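Local coordinates for acetone carboxylase alpha subunit (Xanthobacter autotrophicus Py2, PDB 5M45), which is the alpha subunit of a multi-subunit carboxylase and belongs to the hydantoinase B/oxoprolinase family, at residues A[123-128]-A[767-772]; A[138-143]-A[199-204]; A[26-31]-A[96-101]; A[132-137]-A[203-208]; A[15-20]-A[164-169]. All coordinates share one frame; numbering follows the deposited sequence.

Interaction 1 (A[123-128]-A[767-772]). With MG (magnesium ion), chain Q.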
# COMPACT_ATOMS: atom_id res chain seq x y z
N ILE A 123 9.16 -6.65 -20.93
CA ILE A 123 9.28 -7.17 -22.31
C ILE A 123 8.03 -8.00 -22.66
O ILE A 123 7.35 -7.75 -23.65
CB ILE A 123 10.57 -8.00 -22.48
CG1 ILE A 123 11.79 -7.07 -22.34
CG2 ILE A 123 10.58 -8.70 -23.84
CD1 ILE A 123 13.14 -7.75 -22.41
N GLU A 124 7.71 -8.96 -21.80
CA GLU A 124 6.66 -9.93 -22.05
C GLU A 124 5.24 -9.36 -21.95
O GLU A 124 4.31 -9.95 -22.50
CB GLU A 124 6.82 -11.04 -21.03
CG GLU A 124 6.16 -12.33 -21.35
CD GLU A 124 6.69 -13.07 -22.60
OE1 GLU A 124 6.14 -14.18 -22.75
OE2 GLU A 124 7.53 -12.66 -23.47
N ASN A 125 5.06 -8.25 -21.24
CA ASN A 125 3.74 -7.64 -21.06
C ASN A 125 3.53 -6.33 -21.89
O ASN A 125 2.56 -5.59 -21.67
CB ASN A 125 3.49 -7.41 -19.59
CG ASN A 125 3.24 -8.71 -18.85
OD1 ASN A 125 2.09 -9.16 -18.77
ND2 ASN A 125 4.30 -9.35 -18.38
N ASN A 126 4.42 -6.09 -22.86
CA ASN A 126 4.24 -5.03 -23.85
C ASN A 126 4.22 -3.62 -23.25
O ASN A 126 3.44 -2.74 -23.68
CB ASN A 126 3.02 -5.31 -24.74
CG ASN A 126 3.08 -4.57 -26.08
OD1 ASN A 126 4.08 -3.98 -26.44
ND2 ASN A 126 2.00 -4.65 -26.84
N TRP A 127 5.13 -3.40 -22.31
CA TRP A 127 5.47 -2.07 -21.85
C TRP A 127 5.90 -1.17 -23.03
O TRP A 127 5.73 0.06 -22.96
CB TRP A 127 6.59 -2.10 -20.82
CG TRP A 127 6.21 -1.87 -19.38
CD1 TRP A 127 6.78 -0.94 -18.55
CD2 TRP A 127 5.25 -2.57 -18.58
NE1 TRP A 127 6.22 -0.99 -17.31
CE2 TRP A 127 5.30 -2.00 -17.27
CE3 TRP A 127 4.36 -3.61 -18.82
CZ2 TRP A 127 4.48 -2.43 -16.22
CZ3 TRP A 127 3.54 -4.06 -17.76
CH2 TRP A 127 3.61 -3.45 -16.48
N GLU A 128 6.47 -1.77 -24.09
CA GLU A 128 6.88 -0.99 -25.27
C GLU A 128 5.71 -0.21 -25.89
O GLU A 128 5.89 0.95 -26.27
CB GLU A 128 7.54 -1.92 -26.33
CG GLU A 128 8.01 -1.25 -27.61
CD GLU A 128 8.92 -2.14 -28.46
OE1 GLU A 128 9.31 -3.25 -27.95
OE2 GLU A 128 9.25 -1.75 -29.62
N ASP A 767 -4.66 -9.59 -18.51
CA ASP A 767 -3.48 -9.01 -19.19
C ASP A 767 -2.12 -9.32 -18.51
O ASP A 767 -1.12 -8.71 -18.86
CB ASP A 767 -3.63 -7.47 -19.37
CG ASP A 767 -2.61 -6.85 -20.38
OD1 ASP A 767 -2.44 -7.47 -21.48
OD2 ASP A 767 -2.03 -5.75 -20.08
N VAL A 768 -2.06 -10.27 -17.57
CA VAL A 768 -0.82 -10.65 -16.89
C VAL A 768 -0.16 -11.86 -17.58
O VAL A 768 -0.75 -12.97 -17.66
CB VAL A 768 -1.07 -10.95 -15.39
CG1 VAL A 768 0.20 -11.43 -14.71
CG2 VAL A 768 -1.61 -9.69 -14.68
N HIS A 769 1.07 -11.67 -18.06
CA HIS A 769 1.86 -12.73 -18.68
C HIS A 769 3.12 -12.97 -17.84
O HIS A 769 3.99 -12.10 -17.79
CB HIS A 769 2.28 -12.30 -20.09
CG HIS A 769 1.13 -11.90 -20.96
ND1 HIS A 769 0.53 -10.65 -20.89
CD2 HIS A 769 0.45 -12.60 -21.90
CE1 HIS A 769 -0.45 -10.59 -21.77
NE2 HIS A 769 -0.52 -11.76 -22.39
N THR A 770 3.22 -14.11 -17.17
CA THR A 770 4.36 -14.33 -16.29
C THR A 770 5.50 -14.97 -17.08
O THR A 770 5.26 -15.68 -18.08
CB THR A 770 4.00 -15.19 -15.05
OG1 THR A 770 3.31 -16.36 -15.46
CG2 THR A 770 3.09 -14.48 -14.12
N VAL A 771 6.74 -14.73 -16.67
CA VAL A 771 7.91 -15.27 -17.37
C VAL A 771 8.34 -16.56 -16.67
O VAL A 771 8.49 -16.58 -15.46
CB VAL A 771 9.08 -14.25 -17.41
CG1 VAL A 771 10.20 -14.76 -18.34
CG2 VAL A 771 8.57 -12.89 -17.86
N GLN A 772 8.58 -17.62 -17.44
CA GLN A 772 8.91 -18.91 -16.85
C GLN A 772 10.44 -19.11 -16.86
O GLN A 772 11.08 -18.96 -17.91
CB GLN A 772 8.20 -19.99 -17.66
CG GLN A 772 8.18 -21.34 -16.97
CD GLN A 772 7.49 -21.31 -15.62
OE1 GLN A 772 8.03 -21.77 -14.60
NE2 GLN A 772 6.30 -20.73 -15.59
MG MG Q . -2.03 -14.92 -17.68
O HOH W 1 0.42 -7.38 -22.11
O HOH W 2 -3.91 -13.50 -17.72

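Interaction 2 (A[138-143]-A[199-204])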
# COMPACT_ATOMS: atom_id res chain seq x y z
N ILE A 138 12.66 6.93 -16.28
CA ILE A 138 13.07 6.26 -15.03
C ILE A 138 11.95 5.32 -14.55
O ILE A 138 10.80 5.77 -14.36
CB ILE A 138 13.36 7.29 -13.90
CG1 ILE A 138 14.44 8.27 -14.35
CG2 ILE A 138 13.83 6.59 -12.63
CD1 ILE A 138 14.64 9.47 -13.36
N PHE A 139 12.28 4.04 -14.36
CA PHE A 139 11.37 3.04 -13.81
C PHE A 139 11.75 2.68 -12.37
O PHE A 139 12.93 2.68 -12.01
CB PHE A 139 11.31 1.76 -14.73
CG PHE A 139 10.72 2.02 -16.09
CD1 PHE A 139 9.35 1.93 -16.31
CD2 PHE A 139 11.54 2.35 -17.17
CE1 PHE A 139 8.80 2.17 -17.57
CE2 PHE A 139 11.00 2.62 -18.44
CZ PHE A 139 9.63 2.53 -18.65
N CYS A 140 10.76 2.40 -11.53
CA CYS A 140 10.99 1.90 -10.19
C CYS A 140 10.18 0.62 -9.99
O CYS A 140 9.07 0.50 -10.49
CB CYS A 140 10.64 2.98 -9.15
SG CYS A 140 10.97 2.54 -7.42
N ASN A 141 10.74 -0.32 -9.24
CA ASN A 141 10.08 -1.63 -9.02
C ASN A 141 10.55 -2.30 -7.74
O ASN A 141 11.73 -2.18 -7.37
CB ASN A 141 10.41 -2.55 -10.22
CG ASN A 141 9.87 -3.94 -10.06
OD1 ASN A 141 8.66 -4.18 -10.20
ND2 ASN A 141 10.74 -4.88 -9.72
N ASN A 142 9.62 -2.99 -7.06
CA ASN A 142 9.99 -3.91 -5.97
C ASN A 142 9.09 -5.13 -5.82
O ASN A 142 9.14 -5.81 -4.78
CB ASN A 142 10.09 -3.15 -4.63
CG ASN A 142 8.72 -2.77 -4.08
OD1 ASN A 142 7.73 -2.91 -4.78
ND2 ASN A 142 8.67 -2.32 -2.81
N ASP A 143 8.27 -5.44 -6.83
CA ASP A 143 7.16 -6.38 -6.70
C ASP A 143 7.65 -7.84 -6.61
O ASP A 143 8.18 -8.39 -7.58
CB ASP A 143 6.22 -6.18 -7.91
CG ASP A 143 4.94 -7.00 -7.86
OD1 ASP A 143 4.69 -7.72 -6.84
OD2 ASP A 143 4.18 -6.87 -8.84
N TYR A 199 4.54 -1.07 0.92
CA TYR A 199 4.36 -0.35 -0.37
C TYR A 199 5.00 -1.17 -1.51
O TYR A 199 6.21 -1.42 -1.48
CB TYR A 199 5.04 1.02 -0.26
CG TYR A 199 4.76 2.04 -1.37
CD1 TYR A 199 3.46 2.49 -1.64
CD2 TYR A 199 5.80 2.61 -2.10
CE1 TYR A 199 3.22 3.47 -2.64
CE2 TYR A 199 5.58 3.58 -3.07
CZ TYR A 199 4.29 4.01 -3.35
OH TYR A 199 4.07 5.01 -4.32
N SER A 200 4.19 -1.62 -2.47
CA SER A 200 4.62 -2.53 -3.54
C SER A 200 4.38 -1.86 -4.89
O SER A 200 3.24 -1.45 -5.19
CB SER A 200 3.89 -3.88 -3.48
OG SER A 200 4.46 -4.85 -4.39
N ILE A 201 5.45 -1.76 -5.69
CA ILE A 201 5.53 -0.96 -6.91
C ILE A 201 5.79 -1.94 -8.09
O ILE A 201 6.81 -2.63 -8.09
CB ILE A 201 6.72 0.02 -6.80
CG1 ILE A 201 6.63 0.88 -5.50
CG2 ILE A 201 6.80 0.92 -8.01
CD1 ILE A 201 7.99 1.11 -4.81
N THR A 202 4.91 -1.99 -9.10
CA THR A 202 5.08 -2.92 -10.23
C THR A 202 5.58 -2.22 -11.50
O THR A 202 4.78 -1.69 -12.26
CB THR A 202 3.78 -3.71 -10.52
OG1 THR A 202 3.36 -4.41 -9.36
CG2 THR A 202 3.98 -4.72 -11.68
N CYS A 203 6.90 -2.21 -11.71
CA CYS A 203 7.53 -1.60 -12.91
C CYS A 203 6.90 -0.23 -13.31
O CYS A 203 6.56 0.03 -14.48
CB CYS A 203 7.51 -2.62 -14.06
SG CYS A 203 8.59 -4.06 -13.80
N ARG A 204 6.82 0.66 -12.31
CA ARG A 204 6.16 1.96 -12.50
C ARG A 204 7.09 2.95 -13.21
O ARG A 204 8.27 3.05 -12.87
CB ARG A 204 5.72 2.49 -11.15
CG ARG A 204 5.05 3.88 -11.16
CD ARG A 204 4.45 4.25 -9.83
NE ARG A 204 3.94 5.61 -9.85
CZ ARG A 204 3.28 6.21 -8.84
NH1 ARG A 204 3.00 5.55 -7.72
NH2 ARG A 204 2.89 7.47 -8.96
O HOH W 3 5.32 -7.43 -3.48

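Interaction 3 (A[26-31]-A[96-101])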
# COMPACT_ATOMS: atom_id res chain seq x y z
N GLU A 26 10.10 -9.52 -29.68
CA GLU A 26 10.64 -10.22 -30.87
C GLU A 26 12.11 -10.59 -30.66
O GLU A 26 12.52 -11.73 -30.95
CB GLU A 26 10.49 -9.38 -32.14
CG GLU A 26 9.07 -9.37 -32.73
CD GLU A 26 8.83 -8.29 -33.77
OE1 GLU A 26 9.75 -7.44 -34.00
OE2 GLU A 26 7.70 -8.30 -34.34
N HIS A 27 12.88 -9.63 -30.13
CA HIS A 27 14.30 -9.78 -29.87
C HIS A 27 14.58 -10.90 -28.84
O HIS A 27 15.32 -11.85 -29.10
CB HIS A 27 14.86 -8.43 -29.39
CG HIS A 27 16.35 -8.39 -29.19
ND1 HIS A 27 17.24 -8.45 -30.25
CD2 HIS A 27 17.10 -8.24 -28.08
CE1 HIS A 27 18.47 -8.34 -29.79
NE2 HIS A 27 18.42 -8.22 -28.48
N ARG A 28 13.96 -10.79 -27.67
CA ARG A 28 14.12 -11.82 -26.63
C ARG A 28 13.64 -13.21 -27.10
O ARG A 28 14.34 -14.19 -26.90
CB ARG A 28 13.43 -11.43 -25.32
CG ARG A 28 13.60 -12.51 -24.26
CD ARG A 28 13.26 -12.10 -22.86
NE ARG A 28 13.52 -13.20 -21.93
CZ ARG A 28 12.64 -14.13 -21.54
NH1 ARG A 28 11.37 -14.11 -21.97
NH2 ARG A 28 13.02 -15.09 -20.72
N ASP A 29 12.47 -13.29 -27.74
CA ASP A 29 11.96 -14.59 -28.21
C ASP A 29 12.93 -15.30 -29.19
O ASP A 29 13.10 -16.53 -29.10
CB ASP A 29 10.55 -14.47 -28.82
CG ASP A 29 9.44 -14.19 -27.78
OD1 ASP A 29 9.66 -14.23 -26.55
OD2 ASP A 29 8.31 -13.89 -28.20
N ARG A 30 13.56 -14.53 -30.09
CA ARG A 30 14.55 -15.06 -31.05
C ARG A 30 15.75 -15.63 -30.30
O ARG A 30 16.19 -16.74 -30.57
CB ARG A 30 14.99 -13.97 -32.07
CG ARG A 30 16.16 -14.38 -32.96
CD ARG A 30 16.46 -13.42 -34.11
NE ARG A 30 16.88 -12.10 -33.61
CZ ARG A 30 18.13 -11.75 -33.28
NH1 ARG A 30 19.13 -12.58 -33.34
NH2 ARG A 30 18.40 -10.49 -32.91
N LEU A 31 16.24 -14.88 -29.33
CA LEU A 31 17.38 -15.32 -28.52
C LEU A 31 17.09 -16.56 -27.65
O LEU A 31 17.94 -17.45 -27.54
CB LEU A 31 17.92 -14.18 -27.67
CG LEU A 31 18.38 -12.92 -28.43
CD1 LEU A 31 18.89 -11.89 -27.41
CD2 LEU A 31 19.46 -13.21 -29.43
N ASN A 96 22.02 -6.39 -21.29
CA ASN A 96 21.74 -6.29 -22.73
C ASN A 96 20.22 -6.03 -22.97
O ASN A 96 19.45 -6.01 -22.04
CB ASN A 96 22.32 -7.51 -23.50
CG ASN A 96 21.58 -8.82 -23.24
OD1 ASN A 96 20.39 -8.85 -22.92
ND2 ASN A 96 22.31 -9.93 -23.44
N ALA A 97 19.83 -5.79 -24.22
CA ALA A 97 18.45 -5.42 -24.56
C ALA A 97 17.41 -6.45 -24.13
O ALA A 97 16.27 -6.08 -23.81
CB ALA A 97 18.32 -5.13 -26.04
N ALA A 98 17.80 -7.72 -24.09
CA ALA A 98 16.90 -8.81 -23.67
C ALA A 98 16.77 -8.98 -22.15
O ALA A 98 16.10 -9.92 -21.70
CB ALA A 98 17.35 -10.13 -24.30
N GLY A 99 17.41 -8.11 -21.37
CA GLY A 99 17.40 -8.21 -19.90
C GLY A 99 18.35 -9.22 -19.25
O GLY A 99 18.21 -9.52 -18.07
N ASP A 100 19.31 -9.75 -20.01
CA ASP A 100 20.35 -10.60 -19.45
C ASP A 100 21.58 -9.77 -19.01
O ASP A 100 22.04 -8.92 -19.74
CB ASP A 100 20.77 -11.64 -20.48
CG ASP A 100 19.63 -12.61 -20.80
OD1 ASP A 100 19.17 -13.28 -19.83
OD2 ASP A 100 19.23 -12.74 -21.98
N SER A 101 22.09 -10.04 -17.81
CA SER A 101 23.21 -9.27 -17.25
C SER A 101 24.51 -9.64 -17.93
O SER A 101 24.73 -10.82 -18.24
CB SER A 101 23.34 -9.47 -15.73
OG SER A 101 23.68 -10.81 -15.42
O HOH W 4 16.36 -12.79 -22.02

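Interaction 4 (A[132-137]-A[203-208])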
# COMPACT_ATOMS: atom_id res chain seq x y z
N GLY A 132 5.13 2.81 -22.81
CA GLY A 132 6.27 3.20 -23.64
C GLY A 132 7.59 3.13 -22.90
O GLY A 132 7.62 3.34 -21.67
N VAL A 133 8.67 2.85 -23.63
CA VAL A 133 10.03 2.84 -23.07
C VAL A 133 10.86 3.83 -23.87
O VAL A 133 11.21 3.56 -25.04
CB VAL A 133 10.67 1.42 -23.13
CG1 VAL A 133 12.12 1.43 -22.62
CG2 VAL A 133 9.83 0.42 -22.36
N HIS A 134 11.11 4.99 -23.26
CA HIS A 134 11.72 6.13 -23.94
C HIS A 134 13.05 6.53 -23.32
O HIS A 134 13.29 6.35 -22.12
CB HIS A 134 10.79 7.34 -23.95
CG HIS A 134 9.41 7.06 -24.46
ND1 HIS A 134 8.28 7.44 -23.77
CD2 HIS A 134 8.98 6.46 -25.60
CE1 HIS A 134 7.20 7.09 -24.47
NE2 HIS A 134 7.60 6.51 -25.59
N ASP A 135 13.92 7.07 -24.16
CA ASP A 135 15.21 7.61 -23.71
C ASP A 135 14.95 8.64 -22.59
O ASP A 135 14.04 9.46 -22.70
CB ASP A 135 15.95 8.24 -24.90
CG ASP A 135 17.37 8.67 -24.58
OD1 ASP A 135 17.99 8.14 -23.66
OD2 ASP A 135 17.88 9.56 -25.27
N LYS A 136 15.72 8.50 -21.50
CA LYS A 136 15.64 9.33 -20.27
C LYS A 136 14.47 9.02 -19.31
O LYS A 136 14.24 9.75 -18.34
CB LYS A 136 15.71 10.82 -20.60
CG LYS A 136 16.92 11.22 -21.43
CD LYS A 136 16.98 12.75 -21.44
CE LYS A 136 18.00 13.25 -22.42
NZ LYS A 136 19.36 12.77 -22.03
N ASP A 137 13.70 7.95 -19.60
CA ASP A 137 12.70 7.47 -18.64
C ASP A 137 13.39 6.91 -17.39
O ASP A 137 14.55 6.49 -17.44
CB ASP A 137 11.80 6.41 -19.28
CG ASP A 137 10.71 7.00 -20.17
OD1 ASP A 137 10.52 8.24 -20.22
OD2 ASP A 137 10.00 6.20 -20.80
N CYS A 203 6.90 -2.21 -11.71
CA CYS A 203 7.53 -1.60 -12.91
C CYS A 203 6.90 -0.23 -13.31
O CYS A 203 6.56 0.03 -14.48
CB CYS A 203 7.51 -2.62 -14.06
SG CYS A 203 8.59 -4.06 -13.80
N ARG A 204 6.82 0.66 -12.31
CA ARG A 204 6.16 1.96 -12.50
C ARG A 204 7.09 2.95 -13.21
O ARG A 204 8.27 3.05 -12.87
CB ARG A 204 5.72 2.49 -11.15
CG ARG A 204 5.05 3.88 -11.16
CD ARG A 204 4.45 4.25 -9.83
NE ARG A 204 3.94 5.61 -9.85
CZ ARG A 204 3.28 6.21 -8.84
NH1 ARG A 204 3.00 5.55 -7.72
NH2 ARG A 204 2.89 7.47 -8.96
N LYS A 205 6.57 3.69 -14.18
CA LYS A 205 7.34 4.81 -14.74
C LYS A 205 7.20 6.00 -13.76
O LYS A 205 6.13 6.60 -13.65
CB LYS A 205 6.88 5.21 -16.16
CG LYS A 205 7.84 6.22 -16.82
CD LYS A 205 7.43 6.73 -18.19
CE LYS A 205 7.26 5.58 -19.17
NZ LYS A 205 7.17 6.01 -20.59
N VAL A 206 8.29 6.32 -13.06
CA VAL A 206 8.31 7.35 -12.02
C VAL A 206 9.01 8.66 -12.45
O VAL A 206 9.03 9.63 -11.68
CB VAL A 206 8.97 6.84 -10.73
CG1 VAL A 206 8.14 5.67 -10.16
CG2 VAL A 206 10.45 6.47 -10.90
N GLY A 207 9.51 8.70 -13.68
CA GLY A 207 10.13 9.89 -14.23
C GLY A 207 10.36 9.81 -15.73
O GLY A 207 10.34 8.73 -16.35
N ALA A 208 10.57 11.00 -16.31
CA ALA A 208 10.87 11.15 -17.72
C ALA A 208 11.76 12.40 -17.89
O ALA A 208 11.78 13.28 -17.00
CB ALA A 208 9.57 11.27 -18.52
O HOH W 5 8.25 9.07 -21.25

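Interaction 5 (A[15-20]-A[164-169])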
# COMPACT_ATOMS: atom_id res chain seq x y z
N ARG A 15 7.76 0.14 -36.18
CA ARG A 15 9.20 -0.26 -35.96
C ARG A 15 9.44 -0.54 -34.50
O ARG A 15 9.07 0.27 -33.66
CB ARG A 15 10.15 0.85 -36.43
CG ARG A 15 11.60 0.40 -36.50
CD ARG A 15 12.57 1.55 -36.78
NE ARG A 15 13.98 1.16 -36.56
CZ ARG A 15 14.78 0.56 -37.46
NH1 ARG A 15 14.34 0.25 -38.69
NH2 ARG A 15 16.04 0.26 -37.15
N GLY A 16 10.04 -1.68 -34.17
CA GLY A 16 10.44 -1.96 -32.80
C GLY A 16 11.63 -1.11 -32.35
O GLY A 16 12.45 -0.66 -33.19
N ILE A 17 11.73 -0.88 -31.04
CA ILE A 17 12.74 0.02 -30.48
C ILE A 17 14.14 -0.55 -30.33
O ILE A 17 15.07 0.24 -30.17
CB ILE A 17 12.33 0.61 -29.11
CG1 ILE A 17 12.27 -0.48 -28.03
CG2 ILE A 17 11.03 1.37 -29.23
CD1 ILE A 17 11.99 0.05 -26.64
N VAL A 18 14.32 -1.87 -30.36
CA VAL A 18 15.68 -2.45 -30.20
C VAL A 18 16.52 -2.09 -31.43
O VAL A 18 15.96 -1.96 -32.55
CB VAL A 18 15.66 -3.98 -30.01
CG1 VAL A 18 17.07 -4.58 -29.91
CG2 VAL A 18 14.85 -4.34 -28.77
N ARG A 19 17.82 -1.88 -31.25
CA ARG A 19 18.73 -1.68 -32.39
C ARG A 19 18.53 -2.75 -33.46
O ARG A 19 18.59 -3.93 -33.14
CB ARG A 19 20.20 -1.67 -31.93
CG ARG A 19 21.22 -1.45 -33.08
CD ARG A 19 22.65 -1.53 -32.53
NE ARG A 19 23.60 -1.73 -33.61
CZ ARG A 19 24.03 -0.81 -34.43
NH1 ARG A 19 23.64 0.48 -34.31
NH2 ARG A 19 24.90 -1.17 -35.40
N GLY A 20 18.34 -2.33 -34.71
CA GLY A 20 18.01 -3.23 -35.83
C GLY A 20 16.51 -3.29 -36.18
O GLY A 20 16.16 -3.76 -37.27
N GLY A 164 18.99 6.74 -31.13
CA GLY A 164 17.56 6.54 -31.15
C GLY A 164 17.05 5.13 -30.97
O GLY A 164 15.86 4.93 -31.02
N GLU A 165 17.92 4.16 -30.74
CA GLU A 165 17.49 2.77 -30.54
C GLU A 165 18.02 2.22 -29.21
O GLU A 165 19.05 2.64 -28.72
CB GLU A 165 17.98 1.89 -31.70
CG GLU A 165 17.60 2.37 -33.11
CD GLU A 165 18.12 1.42 -34.18
OE1 GLU A 165 19.35 1.45 -34.41
OE2 GLU A 165 17.36 0.59 -34.74
N LEU A 166 17.29 1.27 -28.63
CA LEU A 166 17.63 0.69 -27.33
C LEU A 166 18.74 -0.33 -27.49
O LEU A 166 18.62 -1.24 -28.34
CB LEU A 166 16.40 0.04 -26.67
CG LEU A 166 16.56 -0.43 -25.20
CD1 LEU A 166 15.29 -0.20 -24.40
CD2 LEU A 166 16.96 -1.88 -25.11
N ILE A 167 19.79 -0.21 -26.69
CA ILE A 167 20.92 -1.12 -26.72
C ILE A 167 21.20 -1.82 -25.37
O ILE A 167 22.09 -2.67 -25.31
CB ILE A 167 22.22 -0.44 -27.24
CG1 ILE A 167 22.63 0.74 -26.36
CG2 ILE A 167 22.02 0.07 -28.67
CD1 ILE A 167 24.13 1.04 -26.42
N GLY A 168 20.41 -1.53 -24.35
CA GLY A 168 20.63 -2.12 -23.01
C GLY A 168 19.82 -1.45 -21.92
O GLY A 168 18.93 -0.62 -22.21
N TRP A 169 20.08 -1.87 -20.69
CA TRP A 169 19.46 -1.28 -19.51
C TRP A 169 20.49 -1.25 -18.37
O TRP A 169 21.43 -2.05 -18.38
CB TRP A 169 18.29 -2.16 -19.03
CG TRP A 169 17.23 -2.60 -20.03
CD1 TRP A 169 17.35 -3.57 -20.98
CD2 TRP A 169 15.89 -2.11 -20.15
NE1 TRP A 169 16.18 -3.73 -21.68
CE2 TRP A 169 15.26 -2.84 -21.19
CE3 TRP A 169 15.14 -1.13 -19.47
CZ2 TRP A 169 13.92 -2.64 -21.55
CZ3 TRP A 169 13.80 -0.93 -19.84
CH2 TRP A 169 13.22 -1.68 -20.86
O HOH W 6 14.78 0.64 -33.90
O HOH W 7 21.55 1.95 -32.72

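Interaction 1 (A[123-128]-A[767-772])
Asn125 and His769 meet through three hydrogen bonds that run between the Asn125 amide and both the backbone and the ring of His769. Asn125 OD1 accepts two of them. His769 N lies 2.8 Å from Asn125 OD1, in the carbonyl plane and on a lone pair. His769 ND1 lies 3.0 Å from Asn125 OD1 and comes from above that plane, 51° out of it. OD1 in turn sits at the edge of the imidazole, in the ring plane. Asn125 ND2 donates to His769 O at 2.8 Å, on a lone pair of that carbonyl. The amide thus bridges the N-H and C=O of one residue, which fixes its rotation. Asn125 CG turns back beside its own backbone N (chi1 -72°), near enough to the helix for ND2 to donate also to Tyr121 O. The contact therefore joins the C-terminal end of helix 111-124, where Asn125 leaves helical geometry, to the C-terminal tail of the chain. Glu124 adds apolar cover: its CG packs on His769 CB at 4.1 Å, and its CB meets Val771 CG2. Its carboxylate turns to a salt bridge with Lys25. One water donates to both Asn125 O and Asp767 OD1. Asp767 OD2 binds Arg214 and His218 of the second subunit. Further out, Val768 O coordinates the magnesium ion at 2.3 Å, together with a water and Ser763 O.

Interaction 2 (A[138-143]-A[199-204])
Backbone bonds join Cys140 and Arg204 as an antiparallel hydrogen-bonded pair. Cys140 N donates to Arg204 O at 2.9 Å, and Arg204 N returns a bond to Cys140 O. Further along, Asn142 N donates to Ile201 O in a nearly straight bond (171°). Asparagine side chains supply further bonds to the backbone of 199-203. Asn141 OD1 accepts from Cys203 N at 3.0 Å. The amide of Asn142 clamps the other segment twice: OD1 accepts from Ile201 N at 2.7 Å, and ND2 donates to Tyr199 O at 2.9 Å with that oxygen in the amide plane. Asn142 CG lies between its own backbone N and carbonyl carbon (chi1 74°), which sets it 3.8 Å from Ile201 N. The pairing extends the start of strand 204-208 along strand 138-141 in the seven-stranded antiparallel sheet, and the incoming loop 199-203 is held mainly by side chains. Asp143 brings a charge to the contact. Its OD2 accepts from Thr202 OG1 at 2.6 Å, with the hydroxyl above the carboxylate plane, and also pairs with Arg222 of the second subunit. Asp143 OD1 binds Arg194 of the same chain. Ile201 CD1 makes the apolar contact, 4.2 Å from Cys140 SG; its CG2 lies 3.4 Å from Cys140 O. Phe139 turns its ring edge to Cys203 O. Helix 214-222 packs on Cys140 and Arg204 through Trp216.

Interaction 3 (A[26-31]-A[96-101])
A single water, held by three groups, links Arg28 to the turn at Ala98. It accepts from Arg28 NE at 2.9 Å, in the plane of the guanidinium and at its edge. It donates to Ala98 O at 2.9 Å and to Asp100 OD2. The Arg28 chain is extended from CG to NE, and its CD passes 3.8 Å from Ala98 O. The rest is van der Waals contact, with Leu31 CD1 and Ala98 CB, 3.9 Å apart, as its apolar pair. Ala97 CB lies 3.9 Å from His27 CD2, while Ala98 N sits at the edge of the same ring. NE2 of that ring bonds Tyr265 of helix 257-282. Asp100 has further partners in Lys120 and Tyr376, two residues that line the pocket of the bound 3,6,9,12,15-pentaoxaheptadecan-1-ol. Segment 96-101 contains a type I beta turn from Asn96 to Gly99, closed by Gly99 N to Asn96 O. It is the hairpin connection between strands 90-95 and 101-104, against which helix 24-38 packs.

Interaction 4 (A[132-137]-A[203-208])
Asp137 OD2 is gripped from opposite faces of its carboxylate plane, by Lys205 NZ across the contact and by His134 N from its own segment. The Lys205 bond is a salt bridge of 2.8 Å, and the ammonium stands 43° out of the plane. The His134 N bond is 3.0 Å. Lys205 NZ has a second partner in Gly132 O at 2.9 Å, which it meets from above the carbonyl plane, and a third in Pro131 O. Its chain bends at chi3 (-58°), which turns CE to 3.2 Å from Asp137 OD2. One lysine thus ties the loop ahead of strand 138-141 to strand 204-208. That loop holds a type II beta turn from His134 to Asp137, closed by Asp137 N to His134 O. The strand has a classic beta bulge, where Val206 and Gly207 both face Ile138. At the bulge Asp137 CA makes a CA-H...O contact with Gly207 O. Just after it, Ala208 CB lies 3.6 Å from Asp137 OD1. A water donates to Asp137 OD1 at 2.6 Å and lies in the plane of the His134 ring, at its edge beside ND1. Gly132 C lies over the centre of one face of the His134 ring. Lys205 N reaches Asp215 of the second subunit.

Interaction 5 (A[15-20]-A[164-169])
Two backbone bonds form the tight part of this contact: Leu166 N to Ile17 O at 2.9 Å, nearly straight, and Arg19 N to Leu166 O at 3.1 Å. Beside them Ile17 CD1 meets Leu166 CD1 at 4.0 Å, and Leu166 CD1 also lies over one face of Trp169, toward the rim. Val133 and Leu24 add to this apolar side. The bonds make a single bridge that lays the N-terminal segment against strand 165-175, just ahead of that strand's classic bulge at Ile167 and Gly168. The solvent side is polar and partly bridged by water. Glu165 OE2 receives Arg15 NH2 in a salt bridge of 2.8 Å and Gly20 N at 3.1 Å, from opposite faces of its carboxylate plane. The Glu165 chain is extended beyond CG (chi2 -179°), which carries the carboxylate out to Arg15 and Gly20. One water accepts from Arg15 NE and lies within bonding distance of Glu165 OE2. Another links Arg19 NH1 to Glu165 OE1. The Arg19 guanidinium itself pairs with Glu258.

Interactions 2 and 3 are buried; interactions 1, 4 and 5 are partly so. Interactions 2 and 4 share Cys203 and Arg204. Both hold strand 204-208 or its start, interaction 2 to strand 138-141 through backbone and asparagine bonds, interaction 4 to the loop before it through a lysine salt bridge farther from the chain's centre. Interaction 5 reaches the same sheet at strand 165-175, and Val133 of interaction 4 packs on its Leu166 and Trp169. Interaction 3 is mostly apolar and water-linked, and its Ala97 O meets Trp169 NE1. Interaction 1 touches all the others: Trp127 bonds Cys203 O, and Glu128 bonds Ile17 N. Interactions 1, 2 and 4 meet the second subunit, whereas 3 and 5 do not.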